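Local coordinates for glycerol dehydrogenase (Schizosaccharomyces pombe, PDB 1TA9) that oxidises glycerol to dihydroxyacetone, probably with NAD(+) and a catalytic zinc ion, and serves in the assimilation of glycerol, at the interface of chains A and B and the interface of chains A and C. Sequence-based numbering; all coordinates share one arbitrary frame. Chains: chain A/B/C, glycerol dehydrogenase.

Contact 1: the interface of chains A and B. Residues chain A 68-70, 206-207, 209; chain B 68-70, 206-207, 209.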
ATOM      1  N   SER A  68       7.770 -28.231 -27.214  0.50 12.72           N
ATOM      2  CA  SER A  68       8.050 -28.953 -25.979  0.50 12.56           C
ATOM      3  C   SER A  68       8.155 -30.464 -26.158  0.50 12.61           C
ATOM      4  O   SER A  68       7.685 -31.018 -27.154  0.50 12.62           O
ATOM      5  CB  SER A  68       6.941 -28.656 -24.960  0.50 12.64           C
ATOM      6  OG  SER A  68       6.846 -29.670 -23.976  0.50 11.73           O
ATOM      7  N   PRO A  69       8.793 -31.153 -25.194  1.00 12.78           N
ATOM      8  CA  PRO A  69       8.917 -32.610 -25.290  1.00 12.37           C
ATOM      9  C   PRO A  69       7.475 -33.093 -25.111  1.00 12.13           C
ATOM     10  O   PRO A  69       6.620 -32.325 -24.660  1.00 11.99           O
ATOM     11  CB  PRO A  69       9.768 -32.970 -24.075  1.00 12.46           C
ATOM     12  CG  PRO A  69      10.568 -31.721 -23.816  1.00 13.11           C
ATOM     13  CD  PRO A  69       9.550 -30.632 -24.039  1.00 12.68           C
ATOM     14  N   GLN A  70       7.199 -34.348 -25.438  1.00 11.79           N
ATOM     15  CA  GLN A  70       5.847 -34.864 -25.281  1.00 11.80           C
ATOM     16  C   GLN A  70       5.543 -35.134 -23.811  1.00 11.78           C
ATOM     17  O   GLN A  70       4.413 -34.954 -23.356  1.00 11.26           O
ATOM     18  CB  GLN A  70       5.681 -36.156 -26.084  1.00 11.89           C
ATOM     19  CG  GLN A  70       5.752 -35.963 -27.585  1.00 11.89           C
ATOM     20  CD  GLN A  70       5.465 -37.245 -28.344  1.00 12.56           C
ATOM     21  OE1 GLN A  70       6.286 -38.168 -28.366  1.00 12.94           O
ATOM     22  NE2 GLN A  70       4.288 -37.318 -28.960  1.00 11.92           N
ATOM     23  N   LEU A 206      12.188 -31.335 -33.937  1.00 17.31           N
ATOM     24  CA  LEU A 206      11.324 -31.641 -32.797  1.00 16.70           C
ATOM     25  C   LEU A 206      12.147 -31.818 -31.518  1.00 16.25           C
ATOM     26  O   LEU A 206      13.345 -32.099 -31.578  1.00 16.10           O
ATOM     27  CB  LEU A 206      10.534 -32.925 -33.070  1.00 16.64           C
ATOM     28  CG  LEU A 206       9.653 -32.979 -34.324  1.00 16.88           C
ATOM     29  CD1 LEU A 206       9.159 -34.412 -34.538  1.00 16.84           C
ATOM     30  CD2 LEU A 206       8.483 -32.008 -34.180  1.00 16.81           C
ATOM     31  N   ASN A 207      11.502 -31.652 -30.364  1.00 15.72           N
ATOM     32  CA  ASN A 207      12.175 -31.814 -29.075  1.00 15.17           C
ATOM     33  C   ASN A 207      12.241 -33.285 -28.707  1.00 15.00           C
ATOM     34  O   ASN A 207      11.469 -34.096 -29.225  1.00 15.31           O
ATOM     35  CB  ASN A 207      11.405 -31.112 -27.946  1.00 15.24           C
ATOM     36  CG  ASN A 207      11.410 -29.606 -28.072  1.00 15.18           C
ATOM     37  OD1 ASN A 207      10.843 -29.048 -29.005  1.00 15.20           O
ATOM     38  ND2 ASN A 207      12.053 -28.942 -27.123  1.00 15.40           N
ATOM     39  N   ASN A 209      11.442 -36.655 -27.119  1.00 13.30           N
ATOM     40  CA  ASN A 209      10.091 -37.053 -26.749  1.00 13.02           C
ATOM     41  C   ASN A 209       9.814 -37.136 -25.255  1.00 12.71           C
ATOM     42  O   ASN A 209       8.750 -36.711 -24.798  1.00 12.43           O
ATOM     43  CB  ASN A 209       9.752 -38.374 -27.430  1.00 13.01           C
ATOM     44  CG  ASN A 209      10.005 -38.321 -28.918  1.00 13.21           C
ATOM     45  OD1 ASN A 209      11.156 -38.343 -29.365  1.00 13.02           O
ATOM     46  ND2 ASN A 209       8.933 -38.219 -29.696  1.00 13.24           N
TER
ATOM     47  N   SER B  68       2.512 -32.571 -23.052  1.00 12.68           N
ATOM     48  CA  SER B  68       2.214 -31.541 -24.040  1.00 12.88           C
ATOM     49  C   SER B  68       2.306 -31.988 -25.489  1.00 12.67           C
ATOM     50  O   SER B  68       2.847 -33.052 -25.797  1.00 12.30           O
ATOM     51  CB  SER B  68       3.190 -30.372 -23.829  1.00 13.09           C
ATOM     52  OG  SER B  68       3.191 -29.472 -24.924  1.00 14.06           O
ATOM     53  N   PRO B  69       1.721 -31.196 -26.400  1.00 12.57           N
ATOM     54  CA  PRO B  69       1.803 -31.555 -27.816  1.00 12.33           C
ATOM     55  C   PRO B  69       3.250 -31.185 -28.144  1.00 12.08           C
ATOM     56  O   PRO B  69       3.867 -30.406 -27.406  1.00 11.80           O
ATOM     57  CB  PRO B  69       0.826 -30.591 -28.482  1.00 12.43           C
ATOM     58  CG  PRO B  69      -0.196 -30.333 -27.395  1.00 12.95           C
ATOM     59  CD  PRO B  69       0.677 -30.177 -26.173  1.00 12.57           C
ATOM     60  N   GLN B  70       3.797 -31.723 -29.226  1.00 11.82           N
ATOM     61  CA  GLN B  70       5.167 -31.385 -29.587  1.00 12.09           C
ATOM     62  C   GLN B  70       5.281 -29.956 -30.107  1.00 12.19           C
ATOM     63  O   GLN B  70       6.289 -29.281 -29.882  1.00 11.99           O
ATOM     64  CB  GLN B  70       5.686 -32.350 -30.644  1.00 12.26           C
ATOM     65  CG  GLN B  70       5.783 -33.779 -30.155  1.00 12.47           C
ATOM     66  CD  GLN B  70       6.308 -34.709 -31.220  1.00 13.05           C
ATOM     67  OE1 GLN B  70       5.608 -35.029 -32.186  1.00 12.96           O
ATOM     68  NE2 GLN B  70       7.555 -35.141 -31.060  1.00 12.89           N
ATOM     69  N   LEU B 206      -0.278 -40.439 -25.454  1.00 18.11           N
ATOM     70  CA  LEU B 206       0.449 -39.222 -25.811  1.00 16.96           C
ATOM     71  C   LEU B 206      -0.516 -38.154 -26.318  1.00 16.27           C
ATOM     72  O   LEU B 206      -1.637 -38.465 -26.718  1.00 16.08           O
ATOM     73  CB  LEU B 206       1.484 -39.524 -26.900  1.00 16.60           C
ATOM     74  CG  LEU B 206       2.573 -40.555 -26.583  1.00 16.39           C
ATOM     75  CD1 LEU B 206       3.259 -40.985 -27.873  1.00 16.24           C
ATOM     76  CD2 LEU B 206       3.574 -39.964 -25.606  1.00 15.97           C
ATOM     77  N   ASN B 207      -0.077 -36.897 -26.294  1.00 15.54           N
ATOM     78  CA  ASN B 207      -0.900 -35.784 -26.776  1.00 14.89           C
ATOM     79  C   ASN B 207      -0.785 -35.688 -28.286  1.00 14.45           C
ATOM     80  O   ASN B 207       0.136 -36.249 -28.874  1.00 14.25           O
ATOM     81  CB  ASN B 207      -0.408 -34.450 -26.202  1.00 15.03           C
ATOM     82  CG  ASN B 207      -0.746 -34.278 -24.741  1.00 15.17           C
ATOM     83  OD1 ASN B 207      -0.208 -34.969 -23.881  1.00 15.50           O
ATOM     84  ND2 ASN B 207      -1.649 -33.349 -24.453  1.00 15.27           N
ATOM     85  N   ASN B 209       0.330 -34.499 -31.780  1.00 13.78           N
ATOM     86  CA  ASN B 209       1.661 -33.981 -32.049  1.00 13.60           C
ATOM     87  C   ASN B 209       1.734 -32.495 -32.370  1.00 13.63           C
ATOM     88  O   ASN B 209       2.638 -31.799 -31.905  1.00 13.10           O
ATOM     89  CB  ASN B 209       2.301 -34.808 -33.159  1.00 13.79           C
ATOM     90  CG  ASN B 209       2.274 -36.293 -32.848  1.00 13.99           C
ATOM     91  OD1 ASN B 209       1.225 -36.938 -32.932  1.00 14.17           O
ATOM     92  ND2 ASN B 209       3.418 -36.837 -32.462  1.00 14.09           N
TER
HETATM   93  O   HOH W   1       8.586 -33.601 -28.568  1.00 12.26           O
HETATM   94  O   HOH W   2       8.868 -30.335 -30.404  1.00 13.59           O
HETATM   95  O   HOH W   3       2.770 -34.941 -28.262  1.00 13.89           O

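Contact 2: the interface of chains A and B. Residues chain A 70-73, 300; chain B 64-68.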
ATOM      1  N   GLN A  70       7.199 -34.348 -25.438  1.00 11.79           N
ATOM      2  CA  GLN A  70       5.847 -34.864 -25.281  1.00 11.80           C
ATOM      3  C   GLN A  70       5.543 -35.134 -23.811  1.00 11.78           C
ATOM      4  O   GLN A  70       4.413 -34.954 -23.356  1.00 11.26           O
ATOM      5  CB  GLN A  70       5.681 -36.156 -26.084  1.00 11.89           C
ATOM      6  CG  GLN A  70       5.752 -35.963 -27.585  1.00 11.89           C
ATOM      7  CD  GLN A  70       5.465 -37.245 -28.344  1.00 12.56           C
ATOM      8  OE1 GLN A  70       6.286 -38.168 -28.366  1.00 12.94           O
ATOM      9  NE2 GLN A  70       4.288 -37.318 -28.960  1.00 11.92           N
ATOM     10  N   LYS A  71       6.563 -35.573 -23.081  1.00 11.91           N
ATOM     11  CA  LYS A  71       6.415 -35.891 -21.668  1.00 12.34           C
ATOM     12  C   LYS A  71       7.658 -35.507 -20.872  1.00 12.26           C
ATOM     13  O   LYS A  71       8.782 -35.574 -21.375  1.00 12.21           O
ATOM     14  CB  LYS A  71       6.182 -37.398 -21.485  1.00 13.18           C
ATOM     15  CG  LYS A  71       4.974 -37.976 -22.207  1.00 14.42           C
ATOM     16  CD  LYS A  71       3.682 -37.629 -21.497  1.00 15.35           C
ATOM     17  CE  LYS A  71       2.500 -38.328 -22.148  1.00 15.58           C
ATOM     18  NZ  LYS A  71       1.218 -37.968 -21.494  1.00 16.01           N
ATOM     19  N   TYR A  72       7.434 -35.080 -19.633  1.00 12.04           N
ATOM     20  CA  TYR A  72       8.504 -34.744 -18.701  1.00 11.97           C
ATOM     21  C   TYR A  72       8.099 -35.494 -17.438  1.00 11.95           C
ATOM     22  O   TYR A  72       7.023 -35.255 -16.889  1.00 11.92           O
ATOM     23  CB  TYR A  72       8.573 -33.232 -18.434  1.00 11.75           C
ATOM     24  CG  TYR A  72       9.531 -32.856 -17.317  1.00 11.59           C
ATOM     25  CD1 TYR A  72       9.117 -32.851 -15.981  1.00 11.67           C
ATOM     26  CD2 TYR A  72      10.862 -32.551 -17.590  1.00 11.62           C
ATOM     27  CE1 TYR A  72      10.009 -32.551 -14.949  1.00 11.43           C
ATOM     28  CE2 TYR A  72      11.762 -32.252 -16.568  1.00 11.77           C
ATOM     29  CZ  TYR A  72      11.329 -32.252 -15.251  1.00 11.71           C
ATOM     30  OH  TYR A  72      12.222 -31.947 -14.251  1.00 11.72           O
ATOM     31  N   VAL A  73       8.944 -36.421 -16.999  1.00 11.92           N
ATOM     32  CA  VAL A  73       8.653 -37.221 -15.814  1.00 12.09           C
ATOM     33  C   VAL A  73       9.799 -37.103 -14.812  1.00 12.20           C
ATOM     34  O   VAL A  73      10.955 -37.339 -15.153  1.00 12.31           O
ATOM     35  CB  VAL A  73       8.444 -38.704 -16.208  1.00 12.22           C
ATOM     36  CG1 VAL A  73       8.158 -39.546 -14.973  1.00 12.17           C
ATOM     37  CG2 VAL A  73       7.306 -38.809 -17.210  1.00 12.11           C
ATOM     38  N   LEU A 300      12.700 -28.550 -16.492  1.00 12.37           N
ATOM     39  CA  LEU A 300      11.489 -28.285 -17.255  1.00 12.45           C
ATOM     40  C   LEU A 300      11.220 -26.806 -17.503  1.00 12.81           C
ATOM     41  O   LEU A 300      11.107 -26.377 -18.651  1.00 12.99           O
ATOM     42  CB  LEU A 300      10.274 -28.903 -16.562  1.00 12.26           C
ATOM     43  CG  LEU A 300       8.930 -28.651 -17.255  1.00 12.20           C
ATOM     44  CD1 LEU A 300       8.940 -29.272 -18.645  1.00 12.23           C
ATOM     45  CD2 LEU A 300       7.803 -29.230 -16.418  1.00 11.89           C
TER
ATOM     46  N   ARG B  64       6.215 -36.565 -10.735  1.00 16.66           N
ATOM     47  CA  ARG B  64       5.754 -35.243 -11.155  1.00 15.22           C
ATOM     48  C   ARG B  64       5.794 -35.285 -12.680  1.00 14.51           C
ATOM     49  O   ARG B  64       6.870 -35.440 -13.276  1.00 14.16           O
ATOM     50  CB  ARG B  64       6.697 -34.158 -10.628  1.00 15.08           C
ATOM     51  CG  ARG B  64       6.250 -32.741 -10.935  1.00 14.78           C
ATOM     52  CD  ARG B  64       7.253 -31.700 -10.437  1.00 14.11           C
ATOM     53  NE  ARG B  64       7.519 -31.825  -9.002  1.00 13.75           N
ATOM     54  CZ  ARG B  64       7.794 -30.800  -8.199  1.00 13.67           C
ATOM     55  NH1 ARG B  64       8.029 -31.007  -6.910  1.00 13.58           N
ATOM     56  NH2 ARG B  64       7.814 -29.561  -8.680  1.00 13.18           N
ATOM     57  N   ILE B  65       4.630 -35.136 -13.305  1.00 13.25           N
ATOM     58  CA  ILE B  65       4.521 -35.241 -14.758  1.00 12.74           C
ATOM     59  C   ILE B  65       3.919 -34.046 -15.493  1.00 12.35           C
ATOM     60  O   ILE B  65       2.910 -33.489 -15.070  1.00 11.73           O
ATOM     61  CB  ILE B  65       3.671 -36.485 -15.131  1.00 12.68           C
ATOM     62  CG1 ILE B  65       4.281 -37.738 -14.502  1.00 12.92           C
ATOM     63  CG2 ILE B  65       3.562 -36.614 -16.645  1.00 12.69           C
ATOM     64  CD1 ILE B  65       3.434 -38.996 -14.672  1.00 13.34           C
ATOM     65  N   PHE B  66       4.553 -33.676 -16.600  1.00 12.05           N
ATOM     66  CA  PHE B  66       4.086 -32.589 -17.454  1.00 12.42           C
ATOM     67  C   PHE B  66       3.916 -33.227 -18.826  1.00 12.57           C
ATOM     68  O   PHE B  66       4.768 -34.006 -19.266  1.00 12.52           O
ATOM     69  CB  PHE B  66       5.113 -31.452 -17.510  1.00 12.53           C
ATOM     70  CG  PHE B  66       4.725 -30.321 -18.429  1.00 12.48           C
ATOM     71  CD1 PHE B  66       5.087 -30.339 -19.772  1.00 12.72           C
ATOM     72  CD2 PHE B  66       3.994 -29.237 -17.948  1.00 12.75           C
ATOM     73  CE1 PHE B  66       4.728 -29.289 -20.629  1.00 13.14           C
ATOM     74  CE2 PHE B  66       3.628 -28.182 -18.790  1.00 12.90           C
ATOM     75  CZ  PHE B  66       3.995 -28.207 -20.132  1.00 13.12           C
ATOM     76  N   THR B  67       2.812 -32.914 -19.493  1.00 12.76           N
ATOM     77  CA  THR B  67       2.524 -33.494 -20.798  1.00 12.80           C
ATOM     78  C   THR B  67       2.144 -32.395 -21.788  1.00 12.75           C
ATOM     79  O   THR B  67       1.532 -31.395 -21.414  1.00 12.37           O
ATOM     80  CB  THR B  67       1.388 -34.542 -20.668  1.00 13.16           C
ATOM     81  OG1 THR B  67       1.246 -35.260 -21.898  1.00 13.38           O
ATOM     82  CG2 THR B  67       0.076 -33.868 -20.310  1.00 13.28           C
ATOM     83  N   SER B  68       2.512 -32.571 -23.052  1.00 12.68           N
ATOM     84  CA  SER B  68       2.214 -31.541 -24.040  1.00 12.88           C
ATOM     85  C   SER B  68       2.306 -31.988 -25.489  1.00 12.67           C
ATOM     86  O   SER B  68       2.847 -33.052 -25.797  1.00 12.30           O
ATOM     87  CB  SER B  68       3.190 -30.372 -23.829  1.00 13.09           C
ATOM     88  OG  SER B  68       3.191 -29.472 -24.924  1.00 14.06           O
TER
HETATM   89  O   HOH W   4       2.770 -34.941 -28.262  1.00 13.89           O
HETATM   90  O   HOH W   5       2.256 -36.237 -24.713  1.00 14.10           O

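Contact 3: the interface of chains A and C. Residues chain A 408, 412, 415-416; chain C 76, 286-288.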
ATOM      1  N   SER A 408      34.193  -3.389 -27.198  1.00 14.63           N
ATOM      2  CA  SER A 408      34.670  -2.672 -26.017  1.00 14.53           C
ATOM      3  C   SER A 408      33.590  -2.538 -24.949  1.00 14.23           C
ATOM      4  O   SER A 408      33.892  -2.499 -23.756  1.00 13.81           O
ATOM      5  CB  SER A 408      35.205  -1.282 -26.396  1.00 14.97           C
ATOM      6  OG  SER A 408      34.194  -0.458 -26.941  1.00 16.04           O
ATOM      7  N   ASP A 412      33.988  -3.815 -21.236  1.00 12.35           N
ATOM      8  CA  ASP A 412      33.734  -2.885 -20.140  1.00 12.45           C
ATOM      9  C   ASP A 412      32.710  -3.442 -19.150  1.00 12.25           C
ATOM     10  O   ASP A 412      32.862  -3.294 -17.934  1.00 12.14           O
ATOM     11  CB  ASP A 412      33.231  -1.543 -20.691  1.00 12.98           C
ATOM     12  CG  ASP A 412      34.361  -0.619 -21.127  1.00 13.56           C
ATOM     13  OD1 ASP A 412      35.538  -1.030 -21.067  1.00 14.08           O
ATOM     14  OD2 ASP A 412      34.070   0.530 -21.525  1.00 14.02           O
ATOM     15  N   LYS A 415      34.121  -6.143 -16.829  1.00 12.07           N
ATOM     16  CA  LYS A 415      34.914  -5.559 -15.754  1.00 12.42           C
ATOM     17  C   LYS A 415      34.015  -4.855 -14.744  1.00 12.05           C
ATOM     18  O   LYS A 415      34.269  -4.907 -13.543  1.00 11.95           O
ATOM     19  CB  LYS A 415      35.942  -4.569 -16.316  1.00 13.51           C
ATOM     20  CG  LYS A 415      37.191  -5.242 -16.880  1.00 14.99           C
ATOM     21  CD  LYS A 415      38.126  -4.253 -17.565  1.00 16.35           C
ATOM     22  CE  LYS A 415      37.573  -3.799 -18.912  1.00 17.30           C
ATOM     23  NZ  LYS A 415      38.570  -3.002 -19.691  1.00 18.45           N
ATOM     24  N   ALA A 416      32.962  -4.206 -15.236  1.00 11.52           N
ATOM     25  CA  ALA A 416      32.030  -3.495 -14.365  1.00 11.24           C
ATOM     26  C   ALA A 416      31.371  -4.465 -13.390  1.00 11.11           C
ATOM     27  O   ALA A 416      31.205  -4.144 -12.217  1.00 11.30           O
ATOM     28  CB  ALA A 416      30.965  -2.777 -15.194  1.00 11.17           C
TER
ATOM     29  N   ARG C  76      31.520   8.266 -26.415  1.00 13.52           N
ATOM     30  CA  ARG C  76      32.914   7.841 -26.301  1.00 13.81           C
ATOM     31  C   ARG C  76      33.647   8.072 -27.616  1.00 14.14           C
ATOM     32  O   ARG C  76      33.215   7.602 -28.665  1.00 14.07           O
ATOM     33  CB  ARG C  76      33.006   6.362 -25.913  1.00 13.83           C
ATOM     34  CG  ARG C  76      34.379   5.992 -25.362  1.00 13.75           C
ATOM     35  CD  ARG C  76      34.481   4.533 -24.924  1.00 14.32           C
ATOM     36  NE  ARG C  76      35.669   4.336 -24.091  1.00 14.65           N
ATOM     37  CZ  ARG C  76      35.950   3.218 -23.426  1.00 15.05           C
ATOM     38  NH1 ARG C  76      35.137   2.173 -23.494  1.00 14.72           N
ATOM     39  NH2 ARG C  76      37.037   3.159 -22.667  1.00 15.72           N
ATOM     40  N   VAL C 286      36.070   2.010 -17.074  1.00 15.41           N
ATOM     41  CA  VAL C 286      35.119   1.493 -18.056  1.00 15.27           C
ATOM     42  C   VAL C 286      33.960   2.453 -18.306  1.00 15.37           C
ATOM     43  O   VAL C 286      33.356   2.986 -17.376  1.00 15.18           O
ATOM     44  CB  VAL C 286      34.569   0.108 -17.625  1.00 15.15           C
ATOM     45  CG1 VAL C 286      35.710  -0.910 -17.584  1.00 15.09           C
ATOM     46  CG2 VAL C 286      33.906   0.200 -16.260  1.00 15.14           C
ATOM     47  N   CYS C 287      33.658   2.663 -19.584  1.00 15.73           N
ATOM     48  CA  CYS C 287      32.602   3.573 -20.000  1.00 15.98           C
ATOM     49  C   CYS C 287      31.233   2.892 -20.103  1.00 15.37           C
ATOM     50  O   CYS C 287      30.659   2.797 -21.186  1.00 15.41           O
ATOM     51  CB  CYS C 287      32.984   4.188 -21.351  1.00 17.30           C
ATOM     52  SG  CYS C 287      32.190   5.751 -21.724  1.00 20.23           S
ATOM     53  N   THR C 288      30.712   2.427 -18.969  1.00 14.61           N
ATOM     54  CA  THR C 288      29.407   1.766 -18.938  1.00 13.89           C
ATOM     55  C   THR C 288      28.294   2.773 -19.230  1.00 13.66           C
ATOM     56  O   THR C 288      28.516   3.983 -19.199  1.00 13.55           O
ATOM     57  CB  THR C 288      29.122   1.162 -17.552  1.00 13.78           C
ATOM     58  OG1 THR C 288      29.189   2.201 -16.571  1.00 13.26           O
ATOM     59  CG2 THR C 288      30.153   0.071 -17.201  1.00 13.55           C
TER
HETATM   60  O   HOH W   6      31.607   0.668 -22.648  1.00 21.23           O
HETATM   61  O   HOH W   7      37.471   0.786 -21.199  1.00 22.64           O
HETATM   62  O   HOH W   8      32.903   1.364 -25.187  1.00 23.10           O

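Contact 1: the interface of chains A and B
A:Gln70 and B:Gln70 meet across a local two-fold axis in the middle of this loop-to-loop patch. Their CG methylenes touch at 3.4 Å. The two side-chain amides lie over one another as a loose stack, with planes 29° apart. In both residues CG is anti to the carbonyl carbon (chi1 -67° in A:Gln70) and the chain runs extended beyond it. This carries the A:Gln70 amide to B:Leu206 and B:Asn209, and the B:Gln70 amide to A:Leu206 and A:Asn209. A:Gln70 NE2 lies 4.0 Å from the methyl CD1 of B:Leu206, and B:Gln70 NE2 packs likewise on A:Leu206. The backbone adds a reciprocal pair of hydrogen bonds. A:Ser68 N donates to B:Gln70 O at 3.2 Å, and B:Ser68 N donates to A:Gln70 O.

The second shell holds each amide in place. A:Asn209 ND2 gives a nearly straight bond to A:Gln70 OE1 at 3.0 Å, in the plane of its own amide but above that of the glutamine. With OE1 so engaged, NE2 is turned to water. One water joins A:Gln70 NE2 to B:Ser68 O and B:Asn207 O, and its twin serves B:Gln70 NE2. Another links A:Asn207 N and OD1 to B:Gln70 O. Each serine hydroxyl bonds within its own chain, A:Ser68 OG to A:Pro69 O at 2.8 Å, on a carbonyl lone pair. The patch joins two subunits symmetrically and probably helps to hold an A-B dimer together.

Contact 2: the interface of chains A and B
A:Lys71 and B:Thr67 lie side by side and point the same way from two paired strands. The lysine chain bends at chi2 (-76°), which turns its end alongside the threonine hydroxyl. A:Lys71 NZ donates to B:Thr67 OG1 at 2.7 Å. A:Lys71 CD packs 3.9 Å from B:Thr67 CB. B:Thr67 OG1, anti to its backbone N (chi1 -171°), is the branch turned to the lysine. It also binds a water that reaches A:Gln70 O, so the lysine amino group NZ and this water both meet it.

B:Phe66 and A:Leu300 cross at about a right angle. The methyl CD2 of A:Leu300 touches B:Phe66 CB at 3.7 Å and lies near the ring atom CG. Within chain A, CB of A:Leu300 sits over the centre of the A:Tyr72 ring, 3.6 Å above its plane. The leucine thus packs against both aromatic residues. A:Val73 and B:Ile65 run alongside each other in looser contact, CG2 to CG1 at 4.2 Å.

The backbones are joined by A:Tyr72 N to B:Phe66 O at 2.9 Å and by B:Phe66 N to A:Tyr72 O. Strand 71-75 of chain A and strand 64-67 of chain B therefore pair antiparallel, forming a sheet across the subunits, with helix 289-307 of chain A packed beside it through A:Leu300.

Contact 3: the interface of chains A and C
A:Asp412, on helix 407-428, meets C:Arg76 tip to tip in a salt bridge between two copies of this iron-containing alcohol dehydrogenase family member. C:Arg76 NH1 lies 2.8 Å from A:Asp412 OD2. It comes on the syn side of the carboxylate, tilted from its plane, and the hydrogen bond is strongly bent (122° at H). The extended arginine chain brings the guanidinium to the acid, and C:Cys287 CB lies over one face, toward the rim. A:Lys415 NZ stands 3.9 Å from A:Asp412 OD1 in a long salt bridge within chain A.

A second hydrogen bond grips OD2 of the aspartate. C:Cys287 N donates to A:Asp412 OD2 at 2.9 Å, from the face opposite to NH1. Both donors would be expected to favour the charged carboxylate.

Waters extend the polar network. One joins A:Asp412 OD1 to C:Arg76 NH2, whose N-H points almost straight at it (174° at H). Another links A:Ser408 OG to C:Arg76 NH1. A third connects A:Asp412 OD2 with C:Cys287 O.

Apolar packing flanks the bridge. C:Val286 slides past A:Asp412 in the opposite direction, CB to CG at 3.6 Å. The methyl CG1 of C:Val286 also touches A:Lys415 CE at 3.7 Å. Farther along the helix, A:Ala416 CB meets C:Thr288 CG2 at 3.6 Å.

Contacts 1 and 2 are neighbouring parts of one two-fold A-B interface. Their C-alpha centres are about 9 Å apart, and they share A:Gln70 and B:Ser68. The loop at contact 1 joins strand 64-67 to strand 71-75. By the two-fold, the pairing of contact 2 has a twin with the chains exchanged. The C-alpha centre of contact 3 lies about 44 Å from that of contact 1 and 43 Å from that of contact 2. On the chain A side it lies on helix 407-428. The A-C interface as a whole is not an exact two-fold. Chain A thus meets two different neighbours in the deposited eight-copy assembly, though the structure alone does not prove that octamer biological.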